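Long-range contacts in alpha-1,4-endofucoidanase (Mariniflexile fucanivorans, PDB 6DNS), which hydrolyses alpha-1,4 bonds within fucoidan chains as a retaining GH107 enzyme, with calcium ions bound to its catalytic and Ig-like domains: residues 433-438 / 513-518; 443-448 / 478-483; 530-535 / 616-621. All coordinates share one frame; numbering follows the deposited sequence.

Contact 1. Residues 433-438 / 513-518; sequences IYPGQP and LEVISH
The ring of Y434 lays one face against the side chain of I516, whose CG2 methyl makes a CH-pi contact 4.1 Å from the centroid of the Y434 ring and 27° off its normal. The ethyl arm of the isoleucine runs along the CE2-CZ rim on that same side, CG1 nearest CE2 and CZ, and I516 CD1 ends 3.7 Å from Y434 OH. With CG1 of I516 anti to the backbone N (chi1 -167°), this arm heads toward the hydroxyl end of the ring while CG2 stays near its root. H518 comes to the tyrosine obliquely and more loosely, its CE1 4.4 Å from Y434 CE2; its imidazole is fixed from elsewhere, ND1 hydrogen-bonded to Y559 OH and the ring meeting F561. The pyrrolidine of P435 rests its CG 3.9 Å from V515 CG1.

Beside these groups the backbones join at I433. Its N-H reaches E514 O at 2.8 Å, almost straight at 174°, and I516 N returns a 2.9 Å bond to I433 O. That is the pattern of a single parallel bridge, with both polar backbone atoms of I433 satisfied. The I433 side chain turns inward, CG1 meeting L513 CD2 at 3.8 Å and CD1 approaching V515 CG2, with P486 and Y494 around it. Directly afterwards the type II turn from Y434 to Q437 leads the chain away.

The bridge ties the loop after strand 422-423 to the end of strand 506-513, near both ends of the putative Ig domain. Chemically, two backbone bonds set the alignment, and apolar packing, aliphatic on aliphatic round I433 and P435 and aliphatic on aromatic at Y434, does the rest; no salt bridge crosses, so the fit probably depends on shape more than on charge.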
loop_
_atom_site.group_PDB
_atom_site.type_symbol
_atom_site.label_atom_id
_atom_site.label_comp_id
_atom_site.label_asym_id
_atom_site.label_seq_id
_atom_site.Cartn_x
_atom_site.Cartn_y
_atom_site.Cartn_z
ATOM N N ILE A 433 23.426 -4.673 -3.574
ATOM C CA ILE A 433 24.825 -5.079 -3.730
ATOM C C ILE A 433 25.297 -5.622 -2.384
ATOM O O ILE A 433 25.159 -4.949 -1.360
ATOM C CB ILE A 433 25.753 -3.902 -4.145
ATOM C CG1 ILE A 433 25.239 -3.182 -5.401
ATOM C CG2 ILE A 433 27.182 -4.385 -4.395
ATOM C CD1 ILE A 433 26.022 -1.930 -5.741
ATOM N N TYR A 434 25.845 -6.836 -2.397
ATOM C CA TYR A 434 26.507 -7.427 -1.235
ATOM C C TYR A 434 28.010 -7.472 -1.531
ATOM O O TYR A 434 28.448 -8.317 -2.318
ATOM C CB TYR A 434 25.974 -8.838 -0.973
ATOM C CG TYR A 434 24.563 -8.861 -0.429
ATOM C CD1 TYR A 434 23.464 -8.679 -1.271
ATOM C CD2 TYR A 434 24.322 -9.067 0.929
ATOM C CE1 TYR A 434 22.167 -8.700 -0.776
ATOM C CE2 TYR A 434 23.029 -9.087 1.435
ATOM C CZ TYR A 434 21.954 -8.904 0.580
ATOM O OH TYR A 434 20.672 -8.924 1.077
ATOM N N PRO A 435 28.802 -6.552 -0.929
ATOM C CA PRO A 435 30.251 -6.507 -1.184
ATOM C C PRO A 435 30.952 -7.848 -0.945
ATOM O O PRO A 435 30.805 -8.434 0.130
ATOM C CB PRO A 435 30.753 -5.450 -0.191
ATOM C CG PRO A 435 29.581 -4.569 0.047
ATOM C CD PRO A 435 28.376 -5.457 -0.032
ATOM N N GLY A 436 31.670 -8.335 -1.958
ATOM C CA GLY A 436 32.371 -9.622 -1.889
ATOM C C GLY A 436 31.609 -10.818 -2.447
ATOM O O GLY A 436 32.230 -11.771 -2.924
ATOM N N GLN A 437 30.275 -10.775 -2.393
ATOM C CA GLN A 437 29.430 -11.896 -2.822
ATOM C C GLN A 437 29.137 -11.800 -4.321
ATOM O O GLN A 437 29.195 -10.704 -4.883
ATOM C CB GLN A 437 28.105 -11.907 -2.048
ATOM C CG GLN A 437 28.237 -11.851 -0.530
ATOM C CD GLN A 437 29.063 -12.991 0.036
ATOM O OE1 GLN A 437 28.842 -14.159 -0.294
ATOM N NE2 GLN A 437 30.020 -12.658 0.895
ATOM N N PRO A 438 28.806 -12.939 -4.973
ATOM C CA PRO A 438 28.450 -12.866 -6.396
ATOM C C PRO A 438 27.067 -12.240 -6.614
ATOM O O PRO A 438 26.125 -12.561 -5.887
ATOM C CB PRO A 438 28.461 -14.337 -6.857
ATOM C CG PRO A 438 28.878 -15.155 -5.678
ATOM C CD PRO A 438 28.687 -14.313 -4.456
ATOM N N LEU A 513 21.047 0.828 -8.039
ATOM C CA LEU A 513 21.828 -0.201 -7.353
ATOM C C LEU A 513 22.363 0.377 -6.049
ATOM O O LEU A 513 23.166 1.313 -6.070
ATOM C CB LEU A 513 22.990 -0.683 -8.233
ATOM C CG LEU A 513 22.805 -1.981 -9.024
ATOM C CD1 LEU A 513 24.028 -2.236 -9.893
ATOM C CD2 LEU A 513 22.549 -3.170 -8.108
ATOM N N GLU A 514 21.911 -0.181 -4.927
ATOM C CA GLU A 514 22.307 0.277 -3.596
ATOM C C GLU A 514 23.047 -0.826 -2.850
ATOM O O GLU A 514 22.741 -2.009 -3.019
ATOM C CB GLU A 514 21.074 0.687 -2.791
ATOM C CG GLU A 514 20.216 1.751 -3.461
ATOM C CD GLU A 514 19.135 2.310 -2.550
ATOM O OE1 GLU A 514 18.843 1.699 -1.498
ATOM O OE2 GLU A 514 18.573 3.371 -2.891
ATOM N N VAL A 515 24.011 -0.431 -2.021
ATOM C CA VAL A 515 24.764 -1.371 -1.187
ATOM C C VAL A 515 23.930 -1.723 0.043
ATOM O O VAL A 515 23.260 -0.859 0.614
ATOM C CB VAL A 515 26.140 -0.795 -0.775
ATOM C CG1 VAL A 515 26.885 -1.751 0.155
ATOM C CG2 VAL A 515 26.971 -0.496 -2.018
ATOM N N ILE A 516 23.971 -2.999 0.430
ATOM C CA ILE A 516 23.194 -3.506 1.568
ATOM C C ILE A 516 23.637 -2.871 2.893
ATOM O O ILE A 516 24.828 -2.654 3.124
ATOM C CB ILE A 516 23.259 -5.060 1.660
ATOM C CG1 ILE A 516 22.209 -5.618 2.639
ATOM C CG2 ILE A 516 24.653 -5.547 2.055
ATOM C CD1 ILE A 516 20.769 -5.378 2.229
ATOM N N SER A 517 22.652 -2.565 3.737
ATOM C CA SER A 517 22.871 -2.041 5.083
ATOM C C SER A 517 22.448 -3.114 6.085
ATOM O O SER A 517 21.252 -3.346 6.282
ATOM C CB SER A 517 22.052 -0.761 5.285
ATOM O OG SER A 517 22.150 -0.284 6.615
ATOM N N HIS A 518 23.430 -3.766 6.705
ATOM C CA HIS A 518 23.167 -4.860 7.647
ATOM C C HIS A 518 22.572 -4.326 8.956
ATOM O O HIS A 518 22.856 -3.189 9.340
ATOM C CB HIS A 518 24.448 -5.648 7.938
ATOM C CG HIS A 518 25.027 -6.325 6.735
ATOM N ND1 HIS A 518 24.351 -7.299 6.032
ATOM C CD2 HIS A 518 26.221 -6.173 6.114
ATOM C CE1 HIS A 518 25.101 -7.714 5.028
ATOM N NE2 HIS A 518 26.241 -7.049 5.054
#

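Contact 2. Residues 443-448 / 478-483; sequences LVEGVD and GTWTLS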
loop_
_atom_site.group_PDB
_atom_site.type_symbol
_atom_site.label_atom_id
_atom_site.label_comp_id
_atom_site.label_asym_id
_atom_site.label_seq_id
_atom_site.Cartn_x
_atom_site.Cartn_y
_atom_site.Cartn_z
ATOM N N LEU A 443 16.672 -10.505 -16.132
ATOM C CA LEU A 443 15.563 -9.736 -16.679
ATOM C C LEU A 443 14.988 -10.549 -17.834
ATOM O O LEU A 443 15.629 -10.690 -18.879
ATOM C CB LEU A 443 16.036 -8.362 -17.157
ATOM C CG LEU A 443 16.683 -7.464 -16.099
ATOM C CD1 LEU A 443 17.321 -6.250 -16.756
ATOM C CD2 LEU A 443 15.671 -7.038 -15.044
ATOM N N VAL A 444 13.791 -11.098 -17.632
ATOM C CA VAL A 444 13.189 -12.043 -18.573
ATOM C C VAL A 444 12.238 -11.324 -19.530
ATOM O O VAL A 444 11.475 -10.448 -19.117
ATOM C CB VAL A 444 12.431 -13.167 -17.829
ATOM C CG1 VAL A 444 11.916 -14.220 -18.810
ATOM C CG2 VAL A 444 13.329 -13.799 -16.768
ATOM N N GLU A 445 12.296 -11.707 -20.806
ATOM C CA GLU A 445 11.395 -11.183 -21.832
ATOM C C GLU A 445 9.997 -11.756 -21.606
ATOM O O GLU A 445 9.838 -12.971 -21.469
ATOM C CB GLU A 445 11.898 -11.554 -23.229
ATOM C CG GLU A 445 11.118 -10.914 -24.372
ATOM C CD GLU A 445 11.608 -11.335 -25.748
ATOM O OE1 GLU A 445 12.645 -12.028 -25.847
ATOM O OE2 GLU A 445 10.948 -10.969 -26.742
ATOM N N GLY A 446 8.999 -10.874 -21.570
ATOM C CA GLY A 446 7.636 -11.238 -21.175
ATOM C C GLY A 446 7.319 -10.828 -19.746
ATOM O O GLY A 446 6.172 -10.493 -19.443
ATOM N N VAL A 447 8.329 -10.871 -18.871
ATOM C CA VAL A 447 8.208 -10.403 -17.489
ATOM C C VAL A 447 8.580 -8.911 -17.400
ATOM O O VAL A 447 7.698 -8.060 -17.398
ATOM C CB VAL A 447 9.054 -11.273 -16.519
ATOM C CG1 VAL A 447 9.014 -10.728 -15.092
ATOM C CG2 VAL A 447 8.575 -12.720 -16.557
ATOM N N ASP A 448 9.876 -8.596 -17.379
ATOM C CA ASP A 448 10.343 -7.223 -17.120
ATOM C C ASP A 448 10.180 -6.274 -18.314
ATOM O O ASP A 448 9.948 -5.079 -18.127
ATOM C CB ASP A 448 11.802 -7.236 -16.655
ATOM C CG ASP A 448 11.980 -7.969 -15.339
ATOM O OD1 ASP A 448 11.739 -7.356 -14.279
ATOM O OD2 ASP A 448 12.351 -9.160 -15.369
ATOM N N GLY A 478 15.617 -15.158 -24.647
ATOM C CA GLY A 478 14.648 -14.297 -23.965
ATOM C C GLY A 478 14.970 -13.972 -22.511
ATOM O O GLY A 478 14.061 -13.668 -21.734
ATOM N N THR A 479 16.254 -14.030 -22.145
ATOM C CA THR A 479 16.701 -13.804 -20.765
ATOM C C THR A 479 18.082 -13.145 -20.756
ATOM O O THR A 479 19.060 -13.747 -21.206
ATOM C CB THR A 479 16.772 -15.130 -19.968
ATOM O OG1 THR A 479 15.484 -15.760 -19.952
ATOM C CG2 THR A 479 17.232 -14.889 -18.526
ATOM N N TRP A 480 18.144 -11.912 -20.249
ATOM C CA TRP A 480 19.401 -11.185 -20.056
ATOM C C TRP A 480 19.714 -11.126 -18.567
ATOM O O TRP A 480 18.816 -10.920 -17.748
ATOM C CB TRP A 480 19.304 -9.770 -20.627
ATOM C CG TRP A 480 19.348 -9.731 -22.117
ATOM C CD1 TRP A 480 20.428 -9.431 -22.896
ATOM C CD2 TRP A 480 18.269 -10.008 -23.015
ATOM N NE1 TRP A 480 20.085 -9.496 -24.226
ATOM C CE2 TRP A 480 18.766 -9.851 -24.327
ATOM C CE3 TRP A 480 16.927 -10.375 -22.839
ATOM C CZ2 TRP A 480 17.970 -10.048 -25.461
ATOM C CZ3 TRP A 480 16.133 -10.570 -23.967
ATOM C CH2 TRP A 480 16.659 -10.406 -25.261
ATOM N N THR A 481 20.995 -11.287 -18.232
ATOM C CA THR A 481 21.445 -11.434 -16.849
ATOM C C THR A 481 22.398 -10.303 -16.458
ATOM O O THR A 481 23.453 -10.142 -17.074
ATOM C CB THR A 481 22.158 -12.790 -16.660
ATOM O OG1 THR A 481 21.287 -13.852 -17.072
ATOM C CG2 THR A 481 22.564 -13.010 -15.206
ATOM N N LEU A 482 22.014 -9.524 -15.444
ATOM C CA LEU A 482 22.907 -8.539 -14.823
ATOM C C LEU A 482 23.749 -9.259 -13.775
ATOM O O LEU A 482 23.235 -9.630 -12.716
ATOM C CB LEU A 482 22.126 -7.385 -14.173
ATOM C CG LEU A 482 21.714 -6.233 -15.094
ATOM C CD1 LEU A 482 20.710 -6.690 -16.138
ATOM C CD2 LEU A 482 21.148 -5.081 -14.276
ATOM N N SER A 483 25.036 -9.455 -14.071
ATOM C CA SER A 483 25.922 -10.256 -13.221
ATOM C C SER A 483 27.326 -9.674 -13.077
ATOM O O SER A 483 27.738 -8.791 -13.833
ATOM C CB SER A 483 26.012 -11.692 -13.753
ATOM O OG SER A 483 26.426 -11.710 -15.110
#
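L443 and L482 form the tight end of this contact: their CD1 methyls press together at 3.5 Å, closer than usual for two carbons, with L430 against L482 and L460 against L443. Directly beside them the backbones pair firmly. L443 N gives a short bond of 2.7 Å to W480 O, and W480 N answers to L443 O at 3.1 Å. Here L443 and W480 form an antiparallel hydrogen-bonded pair, both side chains on the same, buried face, where the indole also touches L460 and I457.

The other face is looser. V444 and T479, the neighbouring non-hydrogen-bonded pair, lie side by side pointing the same way, and between their side chains the nearest approach is V444 CG1 to T479 OG1, 4.1 Å; both residues are partly exposed. Toward the turn a last backbone bond runs from E445 N to G478 O, 2.8 Å long. The E445 chain, extended with CG anti to its own N (chi1 -173°), lies along G478 and brings OE1 to the edge of the W480 ring, 4.2 Å from CZ3. Its other oxygen, OE2, accepts the N-H of I457, which steadies the carboxylate from outside the two segments. G478 has a positive phi (66°), which suits a residue without a side chain, and E445 OE1 passes close to its CA. Beyond, the chain turns back with D448 N bonded to V444 O, and D448 OD2 weakly receives V444 N.

E445 stands about 5 Å, side chain to side chain, from the calcium ligand D451. Strand 439-444 here forms the outer edge of a three-stranded antiparallel sheet, with 479-484 in the middle, as expected in an Ig-like beta sandwich whose loops carry a calcium site.

Contact 3. Residues 530-535 / 616-621; sequences PVWFSN and TEIKIT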
loop_
_atom_site.group_PDB
_atom_site.type_symbol
_atom_site.label_atom_id
_atom_site.label_comp_id
_atom_site.label_asym_id
_atom_site.label_seq_id
_atom_site.Cartn_x
_atom_site.Cartn_y
_atom_site.Cartn_z
ATOM N N PRO A 530 23.328 -18.687 8.260
ATOM C CA PRO A 530 22.318 -17.774 8.801
ATOM C C PRO A 530 22.243 -17.904 10.321
ATOM O O PRO A 530 22.273 -19.023 10.842
ATOM C CB PRO A 530 21.023 -18.250 8.143
ATOM C CG PRO A 530 21.241 -19.699 7.890
ATOM C CD PRO A 530 22.712 -19.881 7.647
ATOM N N VAL A 531 22.133 -16.772 11.013
ATOM C CA VAL A 531 22.286 -16.724 12.471
ATOM C C VAL A 531 21.091 -16.076 13.165
ATOM O O VAL A 531 20.457 -15.170 12.618
ATOM C CB VAL A 531 23.589 -15.990 12.890
ATOM C CG1 VAL A 531 24.808 -16.755 12.398
ATOM C CG2 VAL A 531 23.627 -14.548 12.387
ATOM N N TRP A 532 20.795 -16.558 14.371
ATOM C CA TRP A 532 19.791 -15.950 15.241
ATOM C C TRP A 532 20.394 -14.760 15.984
ATOM O O TRP A 532 21.617 -14.619 16.065
ATOM C CB TRP A 532 19.260 -16.973 16.248
ATOM C CG TRP A 532 18.482 -18.086 15.618
ATOM C CD1 TRP A 532 18.971 -19.277 15.160
ATOM C CD2 TRP A 532 17.067 -18.118 15.387
ATOM N NE1 TRP A 532 17.950 -20.047 14.653
ATOM C CE2 TRP A 532 16.771 -19.361 14.782
ATOM C CE3 TRP A 532 16.020 -17.219 15.636
ATOM C CZ2 TRP A 532 15.469 -19.726 14.416
ATOM C CZ3 TRP A 532 14.723 -17.582 15.271
ATOM C CH2 TRP A 532 14.462 -18.826 14.667
ATOM N N PHE A 533 19.523 -13.910 16.521
ATOM C CA PHE A 533 19.937 -12.729 17.291
ATOM C C PHE A 533 20.721 -13.100 18.554
ATOM O O PHE A 533 21.707 -12.438 18.891
ATOM C CB PHE A 533 18.709 -11.880 17.659
ATOM C CG PHE A 533 19.026 -10.685 18.520
ATOM C CD1 PHE A 533 19.739 -9.609 18.001
ATOM C CD2 PHE A 533 18.609 -10.633 19.850
ATOM C CE1 PHE A 533 20.034 -8.505 18.791
ATOM C CE2 PHE A 533 18.900 -9.533 20.643
ATOM C CZ PHE A 533 19.614 -8.467 20.113
ATOM N N SER A 534 20.284 -14.158 19.236
ATOM C CA SER A 534 20.904 -14.595 20.488
ATOM C C SER A 534 20.505 -16.023 20.860
ATOM O O SER A 534 19.553 -16.579 20.304
ATOM C CB SER A 534 20.516 -13.641 21.621
ATOM O OG SER A 534 19.109 -13.514 21.713
ATOM N N ASN A 535 21.253 -16.601 21.801
ATOM C CA ASN A 535 20.974 -17.928 22.357
ATOM C C ASN A 535 21.260 -17.896 23.870
ATOM O O ASN A 535 22.424 -17.741 24.251
ATOM C CB ASN A 535 21.847 -18.985 21.664
ATOM C CG ASN A 535 21.481 -20.414 22.052
ATOM O OD1 ASN A 535 20.486 -20.665 22.736
ATOM N ND2 ASN A 535 22.291 -21.362 21.602
ATOM N N THR A 616 18.976 -22.560 17.906
ATOM C CA THR A 616 18.985 -21.731 19.117
ATOM C C THR A 616 17.855 -22.142 20.061
ATOM O O THR A 616 16.836 -22.672 19.616
ATOM C CB THR A 616 18.866 -20.221 18.791
ATOM O OG1 THR A 616 19.168 -19.449 19.960
ATOM C CG2 THR A 616 17.464 -19.848 18.289
ATOM N N GLU A 617 18.044 -21.881 21.353
ATOM C CA GLU A 617 17.007 -22.105 22.356
ATOM C C GLU A 617 16.091 -20.883 22.409
ATOM O O GLU A 617 16.570 -19.747 22.401
ATOM C CB GLU A 617 17.624 -22.358 23.738
ATOM C CG GLU A 617 16.644 -22.910 24.770
ATOM C CD GLU A 617 17.218 -22.974 26.178
ATOM O OE1 GLU A 617 18.456 -23.068 26.331
ATOM O OE2 GLU A 617 16.422 -22.935 27.142
ATOM N N ILE A 618 14.782 -21.130 22.447
ATOM C CA ILE A 618 13.782 -20.088 22.675
ATOM C C ILE A 618 12.983 -20.478 23.915
ATOM O O ILE A 618 12.286 -21.491 23.908
ATOM C CB ILE A 618 12.857 -19.899 21.445
ATOM C CG1 ILE A 618 13.650 -19.236 20.309
ATOM C CG2 ILE A 618 11.621 -19.067 21.800
ATOM C CD1 ILE A 618 12.902 -19.099 18.997
ATOM N N LYS A 619 13.108 -19.679 24.975
ATOM C CA LYS A 619 12.389 -19.902 26.230
ATOM C C LYS A 619 11.110 -19.065 26.269
ATOM O O LYS A 619 11.073 -17.957 25.729
ATOM C CB LYS A 619 13.280 -19.547 27.421
ATOM N N ILE A 620 10.058 -19.614 26.877
ATOM C CA ILE A 620 8.807 -18.882 27.123
ATOM C C ILE A 620 8.276 -19.251 28.509
ATOM O O ILE A 620 7.920 -20.407 28.749
ATOM C CB ILE A 620 7.712 -19.194 26.066
ATOM C CG1 ILE A 620 8.173 -18.791 24.657
ATOM C CG2 ILE A 620 6.401 -18.487 26.421
ATOM C CD1 ILE A 620 7.227 -19.198 23.545
ATOM N N THR A 621 8.229 -18.271 29.410
ATOM C CA THR A 621 7.583 -18.443 30.711
ATOM C C THR A 621 6.067 -18.466 30.521
ATOM O O THR A 621 5.538 -17.756 29.662
ATOM C CB THR A 621 7.954 -17.311 31.688
#
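W532 and T616 supply the CH-pi part of the contact: the threonine CG2 methyl sits over one face of the indole, 3.3 Å from the centroid of its five-membered ring and only 9° off the normal. Farther along, the purely apolar part is thinner, I618 CD1 lying 4.4 Å from W532 CZ3.

Two hydrogen bonds make up the polar part. The threonine's chi1 of -168° carries OG1 to the S534 side and leaves CG2 facing the ring; T616 OG1 donates to S534 O at 2.9 Å. N535 OD1 then takes the backbone N-H of E617 at 3.1 Å, from above its carbonyl plane rather than on a lone pair.

Replacing W532 with an alanine would probably leave the T616 methyl without its aromatic bed and open a gap beside F605 and V607, which the indole also touches.

V531 pairs with Y559 in the small sheet of 531-532 and 558-559, whereas T616 and I618 bond to F605 and F603 of strand 600-608; the contact therefore ties that two-stranded sheet to the edge strand 613-621 of the three-stranded sheet, W532 packing its indole against strand 600-608.

How the contacts relate
Contacts 1 and 2 belong to the first Ig-like module and contact 3 to the one that follows it, both after the catalytic domain with its parallel sheet. Along the chain 443-448 / 478-483 is nested inside the loop closed by 433-438 / 513-518, and contact 3 opens only after contact 1 has closed. Centres of contacts 1 and 2 lie about 21 Å apart, those of 1 and 3 about 27 Å, and those of 2 and 3 about 40 Å; none touch. Contact 1 is the middle one in space: its H518 reaches Y559, the residue whose backbone pairs with V531 of contact 3. Contact 1 therefore lies where the two modules meet, each with its own calcium site.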